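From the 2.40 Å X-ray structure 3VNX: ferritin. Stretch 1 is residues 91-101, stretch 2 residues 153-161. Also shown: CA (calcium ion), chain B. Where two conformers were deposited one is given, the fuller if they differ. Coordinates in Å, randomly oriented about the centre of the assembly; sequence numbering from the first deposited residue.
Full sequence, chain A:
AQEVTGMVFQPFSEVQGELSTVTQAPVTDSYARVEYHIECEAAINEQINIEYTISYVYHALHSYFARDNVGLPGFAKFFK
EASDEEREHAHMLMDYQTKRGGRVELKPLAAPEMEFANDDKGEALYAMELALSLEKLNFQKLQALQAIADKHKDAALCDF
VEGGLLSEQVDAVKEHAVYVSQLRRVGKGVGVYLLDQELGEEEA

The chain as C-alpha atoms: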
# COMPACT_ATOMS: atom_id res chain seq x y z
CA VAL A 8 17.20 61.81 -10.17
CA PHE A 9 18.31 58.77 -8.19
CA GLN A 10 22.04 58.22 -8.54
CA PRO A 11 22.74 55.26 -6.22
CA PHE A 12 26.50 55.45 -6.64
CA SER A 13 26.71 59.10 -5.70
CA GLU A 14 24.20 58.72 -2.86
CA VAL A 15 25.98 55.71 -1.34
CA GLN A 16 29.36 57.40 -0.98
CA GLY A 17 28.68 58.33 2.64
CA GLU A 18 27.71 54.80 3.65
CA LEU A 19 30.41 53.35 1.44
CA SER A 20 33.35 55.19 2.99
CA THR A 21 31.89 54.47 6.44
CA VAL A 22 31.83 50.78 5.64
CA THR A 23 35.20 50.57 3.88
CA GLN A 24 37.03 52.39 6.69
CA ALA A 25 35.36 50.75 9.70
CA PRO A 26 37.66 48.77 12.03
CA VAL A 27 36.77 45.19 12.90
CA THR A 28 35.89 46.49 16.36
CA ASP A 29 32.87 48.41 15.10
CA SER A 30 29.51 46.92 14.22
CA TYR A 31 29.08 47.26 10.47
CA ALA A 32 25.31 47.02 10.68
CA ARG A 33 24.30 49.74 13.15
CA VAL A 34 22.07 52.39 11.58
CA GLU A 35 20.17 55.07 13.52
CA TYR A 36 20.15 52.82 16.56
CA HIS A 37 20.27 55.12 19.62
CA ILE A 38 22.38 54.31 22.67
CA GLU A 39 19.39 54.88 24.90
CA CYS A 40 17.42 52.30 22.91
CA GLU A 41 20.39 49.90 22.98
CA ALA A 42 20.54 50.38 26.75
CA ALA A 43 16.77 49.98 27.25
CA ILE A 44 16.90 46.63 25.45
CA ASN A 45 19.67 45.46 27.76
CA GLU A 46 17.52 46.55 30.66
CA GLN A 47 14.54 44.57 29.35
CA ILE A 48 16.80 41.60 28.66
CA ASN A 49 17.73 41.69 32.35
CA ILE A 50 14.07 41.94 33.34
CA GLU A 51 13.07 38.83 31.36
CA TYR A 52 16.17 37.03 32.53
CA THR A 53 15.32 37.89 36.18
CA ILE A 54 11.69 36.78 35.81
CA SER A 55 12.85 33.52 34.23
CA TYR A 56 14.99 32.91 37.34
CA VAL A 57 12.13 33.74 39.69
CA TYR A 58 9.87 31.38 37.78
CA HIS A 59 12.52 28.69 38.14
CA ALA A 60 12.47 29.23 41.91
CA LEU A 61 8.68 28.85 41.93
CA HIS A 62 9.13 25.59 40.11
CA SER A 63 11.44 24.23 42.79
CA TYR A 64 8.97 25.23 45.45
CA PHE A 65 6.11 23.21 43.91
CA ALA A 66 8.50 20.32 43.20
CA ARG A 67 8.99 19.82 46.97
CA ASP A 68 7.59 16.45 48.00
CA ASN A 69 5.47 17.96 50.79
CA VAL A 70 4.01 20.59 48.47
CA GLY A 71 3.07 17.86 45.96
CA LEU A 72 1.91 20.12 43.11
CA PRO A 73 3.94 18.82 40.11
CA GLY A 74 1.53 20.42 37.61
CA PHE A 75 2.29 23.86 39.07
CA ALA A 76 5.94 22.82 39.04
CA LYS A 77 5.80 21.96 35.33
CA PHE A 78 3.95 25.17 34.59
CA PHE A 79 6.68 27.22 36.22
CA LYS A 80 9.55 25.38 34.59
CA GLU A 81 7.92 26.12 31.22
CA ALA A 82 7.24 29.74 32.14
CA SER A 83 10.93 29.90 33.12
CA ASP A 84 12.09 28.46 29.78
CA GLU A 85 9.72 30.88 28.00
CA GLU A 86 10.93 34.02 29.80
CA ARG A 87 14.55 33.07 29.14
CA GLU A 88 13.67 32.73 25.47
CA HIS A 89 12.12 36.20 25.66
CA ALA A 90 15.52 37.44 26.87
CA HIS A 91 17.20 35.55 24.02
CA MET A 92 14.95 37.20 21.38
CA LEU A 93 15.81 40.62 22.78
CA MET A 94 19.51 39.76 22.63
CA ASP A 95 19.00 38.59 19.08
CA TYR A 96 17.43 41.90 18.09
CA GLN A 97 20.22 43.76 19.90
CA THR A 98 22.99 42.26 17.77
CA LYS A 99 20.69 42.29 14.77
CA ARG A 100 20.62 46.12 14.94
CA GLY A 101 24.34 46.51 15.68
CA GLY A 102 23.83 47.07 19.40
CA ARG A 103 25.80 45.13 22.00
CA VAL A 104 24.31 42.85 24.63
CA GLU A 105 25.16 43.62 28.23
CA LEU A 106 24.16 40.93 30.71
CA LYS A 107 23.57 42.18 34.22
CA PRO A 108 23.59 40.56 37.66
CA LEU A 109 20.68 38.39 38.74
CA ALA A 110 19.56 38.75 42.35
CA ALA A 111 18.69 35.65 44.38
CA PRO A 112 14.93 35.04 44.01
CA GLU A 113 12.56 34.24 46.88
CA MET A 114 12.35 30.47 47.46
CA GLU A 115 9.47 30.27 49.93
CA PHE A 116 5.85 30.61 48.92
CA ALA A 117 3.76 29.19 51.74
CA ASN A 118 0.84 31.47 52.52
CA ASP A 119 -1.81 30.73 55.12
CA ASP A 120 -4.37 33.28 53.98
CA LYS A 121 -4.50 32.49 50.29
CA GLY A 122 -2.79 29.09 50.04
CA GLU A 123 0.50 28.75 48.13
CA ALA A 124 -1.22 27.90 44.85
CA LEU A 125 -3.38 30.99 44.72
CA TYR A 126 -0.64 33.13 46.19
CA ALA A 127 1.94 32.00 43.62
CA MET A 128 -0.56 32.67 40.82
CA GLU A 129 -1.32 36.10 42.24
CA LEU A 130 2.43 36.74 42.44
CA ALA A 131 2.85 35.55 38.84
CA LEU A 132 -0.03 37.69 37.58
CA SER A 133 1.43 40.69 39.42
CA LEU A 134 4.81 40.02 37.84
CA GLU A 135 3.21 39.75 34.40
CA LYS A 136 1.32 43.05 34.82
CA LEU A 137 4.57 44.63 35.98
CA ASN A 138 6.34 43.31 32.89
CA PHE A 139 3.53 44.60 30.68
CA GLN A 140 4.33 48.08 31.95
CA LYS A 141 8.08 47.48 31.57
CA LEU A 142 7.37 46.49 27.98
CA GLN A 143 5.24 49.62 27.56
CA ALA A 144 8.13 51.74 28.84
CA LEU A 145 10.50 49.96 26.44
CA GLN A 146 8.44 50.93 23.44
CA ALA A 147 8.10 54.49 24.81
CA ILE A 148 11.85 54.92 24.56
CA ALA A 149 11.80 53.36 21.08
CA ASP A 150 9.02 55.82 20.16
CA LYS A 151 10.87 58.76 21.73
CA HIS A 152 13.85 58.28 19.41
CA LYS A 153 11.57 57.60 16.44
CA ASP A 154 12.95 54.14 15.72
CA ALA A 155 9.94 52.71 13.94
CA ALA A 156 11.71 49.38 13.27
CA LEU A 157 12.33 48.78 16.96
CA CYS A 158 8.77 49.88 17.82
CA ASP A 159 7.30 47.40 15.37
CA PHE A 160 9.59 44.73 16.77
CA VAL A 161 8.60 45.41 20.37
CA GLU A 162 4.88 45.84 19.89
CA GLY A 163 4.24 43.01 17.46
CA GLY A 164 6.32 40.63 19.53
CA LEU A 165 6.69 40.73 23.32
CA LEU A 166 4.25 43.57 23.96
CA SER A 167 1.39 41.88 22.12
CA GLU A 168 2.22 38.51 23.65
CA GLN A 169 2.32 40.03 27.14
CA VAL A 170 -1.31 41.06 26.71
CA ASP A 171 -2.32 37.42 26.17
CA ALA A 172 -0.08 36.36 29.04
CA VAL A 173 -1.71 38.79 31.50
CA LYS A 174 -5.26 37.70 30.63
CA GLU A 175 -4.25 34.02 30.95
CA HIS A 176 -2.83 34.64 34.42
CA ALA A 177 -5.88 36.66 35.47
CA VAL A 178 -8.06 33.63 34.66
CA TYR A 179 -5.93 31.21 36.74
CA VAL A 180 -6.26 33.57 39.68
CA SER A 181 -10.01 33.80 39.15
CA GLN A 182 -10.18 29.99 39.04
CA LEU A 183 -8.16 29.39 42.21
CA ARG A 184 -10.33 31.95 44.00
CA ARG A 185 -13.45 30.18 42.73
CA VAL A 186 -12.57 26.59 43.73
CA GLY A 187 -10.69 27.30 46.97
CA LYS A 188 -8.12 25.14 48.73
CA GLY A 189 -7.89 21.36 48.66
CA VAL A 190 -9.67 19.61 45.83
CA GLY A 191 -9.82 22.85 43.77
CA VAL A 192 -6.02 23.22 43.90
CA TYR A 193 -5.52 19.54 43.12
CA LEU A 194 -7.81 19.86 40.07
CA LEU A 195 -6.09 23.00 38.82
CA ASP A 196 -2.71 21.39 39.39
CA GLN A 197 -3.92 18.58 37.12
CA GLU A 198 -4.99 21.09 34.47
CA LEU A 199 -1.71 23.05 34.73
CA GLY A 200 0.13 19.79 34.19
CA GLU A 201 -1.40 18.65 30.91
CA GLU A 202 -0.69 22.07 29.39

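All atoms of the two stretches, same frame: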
# COMPACT_ATOMS: atom_id res chain seq x y z
N HIS A 91 16.45 35.93 25.22
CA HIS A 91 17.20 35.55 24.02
C HIS A 91 16.78 36.28 22.73
O HIS A 91 17.63 36.64 21.90
CB HIS A 91 17.12 34.03 23.81
CG HIS A 91 18.00 33.54 22.70
ND1 HIS A 91 19.37 33.45 22.83
CD2 HIS A 91 17.71 33.11 21.45
CE1 HIS A 91 19.89 32.99 21.70
NE2 HIS A 91 18.90 32.77 20.85
N MET A 92 15.47 36.49 22.55
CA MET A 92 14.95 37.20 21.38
C MET A 92 15.38 38.67 21.42
O MET A 92 15.68 39.29 20.39
CB MET A 92 13.41 37.09 21.31
CG MET A 92 12.85 35.66 21.11
SD MET A 92 11.21 35.34 21.84
CE MET A 92 10.11 36.21 20.73
N LEU A 93 15.40 39.23 22.63
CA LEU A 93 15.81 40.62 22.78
C LEU A 93 17.29 40.73 22.45
O LEU A 93 17.69 41.65 21.74
CB LEU A 93 15.52 41.13 24.19
CG LEU A 93 14.03 41.34 24.45
CD1 LEU A 93 13.74 41.40 25.94
CD2 LEU A 93 13.55 42.60 23.74
N MET A 94 18.08 39.77 22.91
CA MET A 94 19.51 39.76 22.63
C MET A 94 19.73 39.63 21.13
O MET A 94 20.58 40.32 20.54
CB MET A 94 20.19 38.62 23.39
CG MET A 94 19.97 38.73 24.90
SD MET A 94 20.36 37.25 25.84
CE MET A 94 22.12 37.08 25.49
N ASP A 95 18.94 38.77 20.51
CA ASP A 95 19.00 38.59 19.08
C ASP A 95 18.73 39.90 18.33
O ASP A 95 19.46 40.27 17.40
CB ASP A 95 18.01 37.51 18.66
CG ASP A 95 17.88 37.39 17.15
OD1 ASP A 95 18.88 37.05 16.48
OD2 ASP A 95 16.77 37.64 16.64
N TYR A 96 17.70 40.62 18.73
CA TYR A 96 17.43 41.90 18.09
C TYR A 96 18.58 42.87 18.32
O TYR A 96 18.96 43.61 17.41
CB TYR A 96 16.10 42.52 18.55
CG TYR A 96 15.63 43.61 17.61
CD1 TYR A 96 15.04 43.27 16.38
CD2 TYR A 96 15.79 44.97 17.91
CE1 TYR A 96 14.62 44.25 15.48
CE2 TYR A 96 15.37 45.97 17.01
CZ TYR A 96 14.78 45.60 15.80
OH TYR A 96 14.35 46.54 14.90
N GLN A 97 19.14 42.85 19.53
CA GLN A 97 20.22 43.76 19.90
C GLN A 97 21.37 43.66 18.89
O GLN A 97 21.77 44.67 18.30
CB GLN A 97 20.73 43.48 21.31
CG GLN A 97 21.78 44.48 21.79
CD GLN A 97 21.16 45.81 22.25
OE1 GLN A 97 20.74 46.64 21.43
NE2 GLN A 97 21.11 46.01 23.58
N THR A 98 21.88 42.45 18.69
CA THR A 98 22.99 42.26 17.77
C THR A 98 22.54 42.33 16.31
O THR A 98 23.33 42.63 15.41
CB THR A 98 23.74 40.96 18.08
OG1 THR A 98 22.79 39.92 18.34
CG2 THR A 98 24.61 41.16 19.32
N LYS A 99 21.26 42.06 16.08
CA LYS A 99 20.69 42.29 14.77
C LYS A 99 20.85 43.76 14.36
O LYS A 99 21.20 44.06 13.22
CB LYS A 99 19.22 41.86 14.74
CG LYS A 99 18.63 41.69 13.32
CD LYS A 99 17.20 41.14 13.34
CE LYS A 99 17.17 39.62 13.43
NZ LYS A 99 15.79 39.06 13.61
N ARG A 100 20.61 44.69 15.29
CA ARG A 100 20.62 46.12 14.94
C ARG A 100 21.99 46.78 15.10
O ARG A 100 22.13 47.98 14.88
CB ARG A 100 19.60 46.90 15.78
CG ARG A 100 18.13 46.71 15.38
CD ARG A 100 17.80 47.31 14.00
NE ARG A 100 18.10 48.75 13.92
CZ ARG A 100 17.29 49.72 14.35
NH1 ARG A 100 16.12 49.43 14.90
NH2 ARG A 100 17.66 51.00 14.22
N GLY A 101 23.00 46.00 15.48
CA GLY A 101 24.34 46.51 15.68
C GLY A 101 24.63 46.87 17.13
O GLY A 101 25.76 47.21 17.47
N LYS A 153 12.13 57.76 17.77
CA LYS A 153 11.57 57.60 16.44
C LYS A 153 12.21 56.44 15.67
O LYS A 153 12.55 56.56 14.50
CB LYS A 153 11.71 58.91 15.65
CG LYS A 153 10.46 59.78 15.69
CD LYS A 153 9.89 59.90 17.11
CE LYS A 153 8.38 60.13 17.10
NZ LYS A 153 7.67 58.99 16.44
N ASP A 154 12.40 55.32 16.35
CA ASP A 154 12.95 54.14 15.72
C ASP A 154 11.78 53.22 15.40
O ASP A 154 11.42 52.35 16.21
CB ASP A 154 13.92 53.47 16.69
CG ASP A 154 14.75 52.38 16.03
OD1 ASP A 154 14.34 51.79 15.00
OD2 ASP A 154 15.82 52.10 16.59
N ALA A 155 11.17 53.42 14.24
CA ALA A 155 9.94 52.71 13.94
C ALA A 155 10.17 51.19 13.84
O ALA A 155 9.29 50.39 14.20
CB ALA A 155 9.31 53.26 12.65
N ALA A 156 11.36 50.79 13.37
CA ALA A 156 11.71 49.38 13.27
C ALA A 156 11.68 48.71 14.63
O ALA A 156 11.11 47.63 14.78
CB ALA A 156 13.09 49.20 12.61
N LEU A 157 12.32 49.34 15.62
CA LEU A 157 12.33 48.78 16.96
C LEU A 157 10.92 48.79 17.58
O LEU A 157 10.53 47.85 18.29
CB LEU A 157 13.33 49.53 17.84
CG LEU A 157 13.28 49.24 19.35
CD1 LEU A 157 13.77 47.84 19.67
CD2 LEU A 157 14.12 50.27 20.10
N CYS A 158 10.14 49.83 17.31
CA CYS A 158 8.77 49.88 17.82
C CYS A 158 7.98 48.69 17.32
O CYS A 158 7.37 47.96 18.11
CB CYS A 158 8.06 51.17 17.40
SG CYS A 158 8.71 52.64 18.21
N ASP A 159 8.01 48.50 16.01
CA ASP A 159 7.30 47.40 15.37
C ASP A 159 7.74 46.08 15.99
O ASP A 159 6.91 45.22 16.31
CB ASP A 159 7.57 47.39 13.86
CG ASP A 159 6.88 46.24 13.15
OD1 ASP A 159 5.63 46.21 13.13
OD2 ASP A 159 7.60 45.37 12.60
N PHE A 160 9.05 45.94 16.18
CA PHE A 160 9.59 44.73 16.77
C PHE A 160 9.03 44.49 18.17
O PHE A 160 8.64 43.37 18.50
CB PHE A 160 11.12 44.75 16.84
CG PHE A 160 11.67 43.68 17.74
CD1 PHE A 160 11.61 42.35 17.36
CD2 PHE A 160 12.18 44.01 18.99
CE1 PHE A 160 12.08 41.34 18.21
CE2 PHE A 160 12.65 43.01 19.84
CZ PHE A 160 12.60 41.68 19.45
N VAL A 161 9.01 45.54 18.98
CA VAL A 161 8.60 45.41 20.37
C VAL A 161 7.11 45.16 20.49
O VAL A 161 6.67 44.34 21.30
CB VAL A 161 8.99 46.66 21.21
CG1 VAL A 161 8.26 46.66 22.56
CG2 VAL A 161 10.49 46.73 21.42
CA CA B . 4.01 48.35 13.41

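The two stretches lie side by side as nearly antiparallel helices, the end of one beside the beginning of the other. Helix 91-99 runs out as helix 155-161 starts, and their axes make an angle of 165° between N-to-C directions. At closest approach the axes are 12.1 Å apart, a wide spacing that leaves room for large side chains between the backbones. The nearest CA atoms in register, those of Tyr96 and Phe160, are still 8.4 Å apart, and two aromatic rings occupy the space.

Those rings form the centre of the contact. Tyr96 and Phe160 both point their CA-to-CB bonds toward the opposite helix and both adopt chi1 t, so each ring reaches past the other's base. The result is an offset stack, with planes only 6° from parallel and centroids 4.1 Å apart; Tyr96 CD1 lies 3.7 Å from Phe160 CG. The offset brings each CB over the face of its partner: Tyr96 CB is 4.0 Å from the centroid of the Phe160 ring, and Phe160 CB is 4.1 Å from that of Tyr96. Each flat ring thus covers both the ring and the methylene opposite it. Planar side chains suit this slot because they slide past one another without bulging sideways.

Smaller groups close around the pair. Leu93, one turn before Tyr96, starts out sideways, but its end comes nearer and sets CD2 4.0 Å from Phe160 CE2, at the edge of that ring. The backbone takes part as well, with Met92 O 4.0 Å from Phe160 CZ. Around Tyr96, Leu157 brings CD1 to 3.6 Å from Tyr96 CE2, a branched aliphatic end fitting obliquely against the ring. Ala156 also points toward the first helix, yet its side chain is a single methyl, and Tyr96 OH can settle 3.7 Å from Ala156 CB. Here the long side chain is the bump and the short one leaves the hollow.

Beyond the aromatic pair the chemistry becomes ionic. Arg100, just past the helix, folds its side chain through three successive m rotamers and presents its guanidinium edge to Asp154. The salt bridge is centred on Arg100 NH1 and Asp154 OD1, 3.0 Å apart and well aligned for a hydrogen bond; weak bonds of 3.2 Å also run to Asp154 OD2 from both Arg100 NH1 and Arg100 NH2. NH1 additionally donates a weak bond to Tyr96 OH at 3.4 Å, tying the ionic group to the rim of the stack.

Asp154 does double duty. As the N-cap of the second helix, it accepts from Leu157 N through OD1 at 3.2 Å, satisfying an amide that has no helical carbonyl before it, while the same carboxylate meets the arginine. On the other chain segment, Gly101 ends the helix in a Schellman motif with phi 96°. At these backbone angles a CB would be jammed against the preceding carbonyl O, so glycine fits the turn.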